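PDB 6GKE: fucose-specific lectin from Aleuria aurantia, which binds L-fucose, preferring the alpha-1,6-linked core fucose of glycoproteins, through five sites set between the blades of a six-bladed beta-propeller. Local coordinates for residues A[5-11]-A[59-65]; A[34-38]-A[48-54]. The protein carries 1 engineered substitution. All coordinates share one frame. Residue numbers count along the deposited sequence, not the author numbering.

Contact 1: residues A[5-11]-A[59-65]. With EDO (1,2-ethanediol), chain I; EDO (1,2-ethanediol), chain B.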
loop_
_atom_site.group_PDB
_atom_site.type_symbol
_atom_site.label_atom_id
_atom_site.label_comp_id
_atom_site.label_asym_id
_atom_site.label_seq_id
_atom_site.Cartn_x
_atom_site.Cartn_y
_atom_site.Cartn_z
ATOM N N LEU A 5 5.133 1.842 4.718
ATOM C CA LEU A 5 4.900 0.741 3.801
ATOM C C LEU A 5 3.493 0.178 4.026
ATOM O O LEU A 5 3.124 -0.197 5.140
ATOM C CB LEU A 5 5.968 -0.325 4.044
ATOM C CG LEU A 5 5.856 -1.601 3.214
ATOM C CD1 LEU A 5 6.176 -1.331 1.752
ATOM C CD2 LEU A 5 6.782 -2.663 3.798
ATOM N N TYR A 6 2.720 0.065 2.946
ATOM C CA TYR A 6 1.375 -0.495 3.039
ATOM C C TYR A 6 1.487 -1.983 3.375
ATOM O O TYR A 6 2.198 -2.712 2.688
ATOM C CB TYR A 6 0.597 -0.285 1.740
ATOM C CG TYR A 6 -0.727 -0.998 1.683
ATOM C CD1 TYR A 6 -1.701 -0.788 2.645
ATOM C CD2 TYR A 6 -1.004 -1.889 0.661
ATOM C CE1 TYR A 6 -2.923 -1.436 2.589
ATOM C CE2 TYR A 6 -2.225 -2.534 0.582
ATOM C CZ TYR A 6 -3.182 -2.316 1.555
ATOM O OH TYR A 6 -4.382 -2.962 1.455
ATOM N N THR A 7 0.765 -2.393 4.418
ATOM C CA THR A 7 0.778 -3.750 5.021
ATOM C C THR A 7 2.075 -4.010 5.795
ATOM O O THR A 7 2.357 -5.149 6.166
ATOM C CB THR A 7 0.416 -4.899 4.059
ATOM O OG1 THR A 7 1.472 -5.217 3.152
ATOM C CG2 THR A 7 -0.858 -4.621 3.296
ATOM N N SER A 8 2.807 -2.947 6.146
ATOM C CA SER A 8 3.815 -3.043 7.195
ATOM C C SER A 8 3.185 -3.627 8.460
ATOM O O SER A 8 2.072 -3.262 8.833
ATOM C CB SER A 8 4.364 -1.677 7.513
ATOM O OG SER A 8 5.288 -1.703 8.589
ATOM N N LYS A 9 3.953 -4.443 9.180
ATOM C CA LYS A 9 3.583 -4.756 10.541
ATOM C C LYS A 9 3.916 -3.550 11.428
ATOM O O LYS A 9 4.587 -2.606 11.015
ATOM C CB LYS A 9 4.238 -6.060 11.002
ATOM C CG LYS A 9 3.615 -7.307 10.387
ATOM C CD LYS A 9 3.942 -7.546 8.924
ATOM C CE LYS A 9 3.599 -8.963 8.514
ATOM N NZ LYS A 9 3.881 -9.220 7.080
ATOM N N ILE A 10 3.390 -3.592 12.649
ATOM C CA ILE A 10 3.522 -2.513 13.612
ATOM C C ILE A 10 3.908 -3.137 14.951
ATOM O O ILE A 10 3.453 -4.221 15.286
ATOM C CB ILE A 10 2.215 -1.701 13.745
ATOM C CG1 ILE A 10 1.669 -1.263 12.385
ATOM C CG2 ILE A 10 2.406 -0.511 14.671
ATOM C CD1 ILE A 10 0.269 -0.695 12.443
ATOM N N ALA A 11 4.729 -2.441 15.737
ATOM C CA ALA A 11 4.993 -2.830 17.126
ATOM C C ALA A 11 4.973 -1.571 17.985
ATOM O O ALA A 11 5.338 -0.506 17.516
ATOM C CB ALA A 11 6.310 -3.559 17.256
ATOM N N LEU A 59 11.542 -6.687 3.509
ATOM C CA LEU A 59 10.301 -5.976 3.252
ATOM C C LEU A 59 9.137 -6.838 3.757
ATOM O O LEU A 59 9.111 -8.045 3.538
ATOM C CB LEU A 59 10.156 -5.637 1.766
ATOM C CG LEU A 59 10.803 -4.326 1.312
ATOM C CD1 LEU A 59 10.099 -3.119 1.910
ATOM C CD2 LEU A 59 12.287 -4.265 1.617
ATOM N N PHE A 60 8.182 -6.192 4.436
ATOM C CA PHE A 60 6.980 -6.835 5.011
ATOM C C PHE A 60 7.360 -7.767 6.170
ATOM O O PHE A 60 6.584 -8.641 6.542
ATOM C CB PHE A 60 6.144 -7.546 3.936
ATOM C CG PHE A 60 5.863 -6.668 2.744
ATOM C CD1 PHE A 60 4.849 -5.726 2.783
ATOM C CD2 PHE A 60 6.636 -6.751 1.597
ATOM C CE1 PHE A 60 4.614 -4.887 1.706
ATOM C CE2 PHE A 60 6.393 -5.920 0.514
ATOM C CZ PHE A 60 5.384 -4.988 0.573
ATOM N N SER A 61 8.514 -7.528 6.795
ATOM C CA SER A 61 8.925 -8.281 7.964
ATOM C C SER A 61 7.875 -8.179 9.059
ATOM O O SER A 61 7.350 -7.097 9.337
ATOM C CB SER A 61 10.224 -7.750 8.511
ATOM O OG SER A 61 10.596 -8.402 9.721
ATOM N N PRO A 62 7.641 -9.264 9.823
ATOM C CA PRO A 62 6.902 -9.119 11.070
ATOM C C PRO A 62 7.737 -8.299 12.065
ATOM O O PRO A 62 8.959 -8.169 11.906
ATOM C CB PRO A 62 6.693 -10.569 11.513
ATOM C CG PRO A 62 7.918 -11.275 10.982
ATOM C CD PRO A 62 8.164 -10.631 9.634
ATOM N N LEU A 63 7.062 -7.741 13.074
ATOM C CA LEU A 63 7.693 -6.915 14.103
ATOM C C LEU A 63 7.074 -7.245 15.461
ATOM O O LEU A 63 5.887 -7.559 15.565
ATOM C CB LEU A 63 7.480 -5.423 13.836
ATOM C CG LEU A 63 8.125 -4.846 12.580
ATOM C CD1 LEU A 63 7.676 -3.405 12.379
ATOM C CD2 LEU A 63 9.645 -4.927 12.634
ATOM N N ALA A 64 7.889 -7.097 16.508
ATOM C CA ALA A 64 7.427 -7.114 17.888
ATOM C C ALA A 64 8.411 -6.278 18.704
ATOM O O ALA A 64 9.538 -6.068 18.271
ATOM C CB ALA A 64 7.320 -8.530 18.419
ATOM N N ALA A 65 7.995 -5.811 19.879
ATOM C CA ALA A 65 8.888 -4.996 20.695
ATOM C C ALA A 65 8.526 -5.114 22.172
ATOM O O ALA A 65 7.351 -5.281 22.516
ATOM C CB ALA A 65 8.842 -3.554 20.259
HETATM C C1 EDO I . 2.971 -2.128 -0.199
HETATM O O1 EDO I . 1.922 -3.084 -0.085
HETATM C C2 EDO I . 3.137 -1.296 -1.471
HETATM O O2 EDO I . 3.552 0.083 -1.183
HETATM C C1 EDO B . 2.335 2.792 -0.387
HETATM O O1 EDO B . 1.085 3.461 -0.246
HETATM C C2 EDO B . 2.967 2.060 0.798
HETATM O O2 EDO B . 3.634 0.816 0.390
HETATM O O HOH W 1 6.516 -4.943 7.902
HETATM O O HOH W 2 3.953 -6.278 17.086
#

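Contact 2: residues A[34-38]-A[48-54]. With FUC (alpha-L-fucopyranose), chain C; GOL (glycerol), chain D.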
loop_
_atom_site.group_PDB
_atom_site.type_symbol
_atom_site.label_atom_id
_atom_site.label_comp_id
_atom_site.label_asym_id
_atom_site.label_seq_id
_atom_site.Cartn_x
_atom_site.Cartn_y
_atom_site.Cartn_z
ATOM N N ILE A 34 13.271 0.030 9.577
ATOM C CA ILE A 34 12.362 0.127 10.698
ATOM C C ILE A 34 12.543 1.517 11.303
ATOM O O ILE A 34 13.652 1.872 11.699
ATOM C CB ILE A 34 12.609 -0.970 11.753
ATOM C CG1 ILE A 34 12.607 -2.374 11.144
ATOM C CG2 ILE A 34 11.587 -0.846 12.872
ATOM C CD1 ILE A 34 13.141 -3.446 12.066
ATOM N N ARG A 35 11.448 2.280 11.341
ATOM C CA ARG A 35 11.438 3.610 11.907
ATOM C C ARG A 35 10.696 3.618 13.241
ATOM O O ARG A 35 9.862 2.757 13.521
ATOM C CB ARG A 35 10.749 4.591 10.960
ATOM C CG ARG A 35 11.486 4.816 9.652
ATOM C CD ARG A 35 10.779 5.868 8.830
ATOM N NE ARG A 35 11.433 6.087 7.555
ATOM C CZ ARG A 35 11.111 7.051 6.706
ATOM N NH1 ARG A 35 10.182 7.936 7.034
ATOM N NH2 ARG A 35 11.718 7.113 5.533
ATOM N N GLU A 36 11.019 4.638 14.037
ATOM C CA GLU A 36 10.413 4.881 15.330
ATOM C C GLU A 36 9.713 6.241 15.323
ATOM O O GLU A 36 10.274 7.226 14.832
ATOM C CB GLU A 36 11.488 4.888 16.415
ATOM C CG GLU A 36 10.958 4.970 17.837
ATOM C CD GLU A 36 12.072 5.189 18.843
ATOM O OE1 GLU A 36 12.697 6.266 18.778
ATOM O OE2 GLU A 36 12.338 4.282 19.675
ATOM N N ALA A 37 8.518 6.285 15.920
ATOM C CA ALA A 37 7.852 7.533 16.317
ATOM C C ALA A 37 7.710 7.518 17.840
ATOM O O ALA A 37 7.641 6.441 18.455
ATOM C CB ALA A 37 6.519 7.696 15.626
ATOM N N GLN A 38 7.676 8.713 18.437
ATOM C CA GLN A 38 7.701 8.867 19.892
ATOM C C GLN A 38 6.576 9.799 20.342
ATOM O O GLN A 38 6.245 10.762 19.655
ATOM C CB GLN A 38 9.021 9.478 20.370
ATOM C CG GLN A 38 10.266 8.856 19.753
ATOM C CD GLN A 38 10.668 9.415 18.408
ATOM O OE1 GLN A 38 10.290 10.520 18.010
ATOM N NE2 GLN A 38 11.466 8.645 17.688
ATOM N N GLY A 48 9.221 9.301 13.127
ATOM C CA GLY A 48 8.655 8.650 11.948
ATOM C C GLY A 48 9.327 9.011 10.628
ATOM O O GLY A 48 8.862 8.555 9.584
ATOM N N SER A 49 10.407 9.805 10.656
ATOM C CA SER A 49 11.060 10.276 9.428
ATOM C C SER A 49 12.269 9.396 9.094
ATOM O O SER A 49 12.625 8.481 9.837
ATOM C CB SER A 49 11.475 11.710 9.572
ATOM O OG SER A 49 12.713 11.791 10.261
ATOM N N SER A 50 12.942 9.726 7.989
ATOM C CA SER A 50 14.157 9.025 7.580
ATOM C C SER A 50 15.288 9.209 8.604
ATOM O O SER A 50 16.262 8.471 8.564
ATOM C CB SER A 50 14.595 9.471 6.216
ATOM O OG SER A 50 14.994 10.826 6.251
ATOM N N GLN A 51 15.163 10.190 9.508
ATOM C CA GLN A 51 16.143 10.421 10.576
ATOM C C GLN A 51 15.825 9.589 11.831
ATOM O O GLN A 51 16.504 9.741 12.846
ATOM C CB GLN A 51 16.181 11.908 10.939
ATOM C CG GLN A 51 16.527 12.820 9.769
ATOM N N ASN A 52 14.807 8.722 11.761
ATOM C CA ASN A 52 14.345 7.943 12.910
ATOM C C ASN A 52 14.446 6.440 12.631
ATOM O O ASN A 52 13.645 5.662 13.139
ATOM C CB ASN A 52 12.907 8.308 13.276
ATOM C CG ASN A 52 12.773 9.761 13.665
ATOM O OD1 ASN A 52 12.237 10.564 12.902
ATOM N ND2 ASN A 52 13.283 10.106 14.838
ATOM N N VAL A 53 15.453 6.037 11.854
ATOM C CA VAL A 53 15.672 4.636 11.553
ATOM C C VAL A 53 16.400 3.981 12.734
ATOM O O VAL A 53 17.408 4.496 13.210
ATOM C CB VAL A 53 16.460 4.479 10.244
ATOM C CG1 VAL A 53 16.951 3.053 10.042
ATOM C CG2 VAL A 53 15.634 4.946 9.059
ATOM N N ILE A 54 15.885 2.826 13.177
ATOM C CA ILE A 54 16.461 2.079 14.302
ATOM C C ILE A 54 17.034 0.730 13.853
ATOM O O ILE A 54 17.741 0.086 14.628
ATOM C CB ILE A 54 15.444 1.918 15.456
ATOM C CG1 ILE A 54 14.248 1.012 15.135
ATOM C CG2 ILE A 54 14.998 3.291 15.932
ATOM C CD1 ILE A 54 14.492 -0.466 15.313
HETATM C C1 FUC C . 14.518 8.566 22.735
HETATM C C2 FUC C . 14.511 8.051 21.309
HETATM C C3 FUC C . 15.201 6.692 21.222
HETATM C C4 FUC C . 14.608 5.728 22.237
HETATM C C5 FUC C . 14.697 6.350 23.627
HETATM C C6 FUC C . 14.091 5.480 24.718
HETATM O O1 FUC C . 15.861 8.900 23.057
HETATM O O2 FUC C . 15.202 8.986 20.472
HETATM O O3 FUC C . 15.123 6.184 19.886
HETATM O O4 FUC C . 13.233 5.450 21.955
HETATM O O5 FUC C . 13.987 7.591 23.623
HETATM C C1 GOL D . 17.286 7.595 15.673
HETATM O O1 GOL D . 18.690 7.528 15.947
HETATM C C2 GOL D . 16.546 6.862 16.778
HETATM O O2 GOL D . 16.767 7.542 18.028
HETATM C C3 GOL D . 15.065 6.713 16.418
HETATM O O3 GOL D . 14.363 7.952 16.393
HETATM O O HOH W 3 12.281 12.195 17.205
#

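Contact 1: residues A[5-11]-A[59-65]
Phe60 and Lys9 bury the most surface here, 102 and 93 Å². Phe60 turns one ring face to Leu5: the Leu5 CD2 methyl sits 4.0 Å from the Phe60 ring centroid and 23° off its normal, a CH-pi contact. Lys9 lays its aliphatic chain along the other backbone, with Lys9 CG 3.8 Å from Pro62 CA, and ends in the sole direct hydrogen bond between the segments, Lys9 NZ to Phe60 O at 2.8 Å. The segments run into strands 10-15 and 64-70, the innermost strands of the first two propeller blades, which pack without sharing a sheet. Two waters link the backbones across the gap: one bridges Lys9 N (2.9 Å) and Ser61 O (2.7 Å), another Ile10 O and Leu63 O (both 2.8 Å). Farther along, Ala11 CB meets Leu63 CB at 4.1 Å and Ala65 CB at 3.9 Å. At the Leu5 end the second subunit closes in, its Tyr6 ring stacking on Tyr6 and its Pro1 packing on Phe60.

Contact 2: residues A[34-38]-A[48-54]
Three backbone hydrogen bonds join the segments: Ile54 N to Ile34 O (2.8 Å, 173°), Glu36 N to Asn52 O (3.0 Å, 151°) and Gly48 N to Glu36 O (2.9 Å, 155°). The first two flank the non-hydrogen-bonded antiparallel pair Arg35-Val53, whose CA atoms lie 4.4 Å apart. Between Gly48 and Val53 the chain makes a type I turn, Ser49 to Asn52, closed by Asn52 N to Ser49 O at 2.9 Å. Asn52 OD1 accepts from Ser49 N and Ser49 OG, both at 3.0 Å, while Ser49 OG takes Gln51 N at 3.0 Å, forming an ST turn. This is the outer hairpin of the first propeller blade, strands 33-40 and 46-56, its edge strand interrupted by that turn. The Arg35 guanidinium lays one face over the Ser49-Ser50 peptide, Arg35 NH1 giving to Gly48 O at 2.9 Å near its plane, and its charge is met by salt bridges to Asp29 and Glu3. Glu36 accepts from the sugar with both oxygens: fucose O3 to Glu36 OE1 and fucose O4 to Glu36 OE2, each 2.7 Å. Gln38 NE2 also donates to Glu36 OE1 (2.9 Å), and Tyr26 OH hydrogen-bonds Glu36 OE2; Arg24 and Trp97 bind the same fucose. Gln38 OE1 hydrogen-bonds Thr46 OG1 and accepts from a water at 2.7 Å. Asn52 ND2 donates to O3 of a glycerol, probably from the crystallisation liquor, at 2.9 Å.

Contact 1 is the more buried, in 10 of 13 touching residues against 6 of 11 for contact 2, and lies nearer the chain centre (about 10 against about 17 Å between centres). It joins two blades, whereas contact 2 joins neighbouring strands within the first blade, to which segment 5-11 also belongs. Buried areas are similar, 504 and 491 Å², but the chemistry differs: contact 1 has one direct hydrogen bond amid apolar packing and bridging waters, contact 2 has four and reaches the sugar. Along the chain, contact 2 is nested within the loop that contact 1 closes. The two meet where Leu63 CD2 packs on Ile34 CD1 at 3.8 Å, linking the inner interface to the outer hairpin.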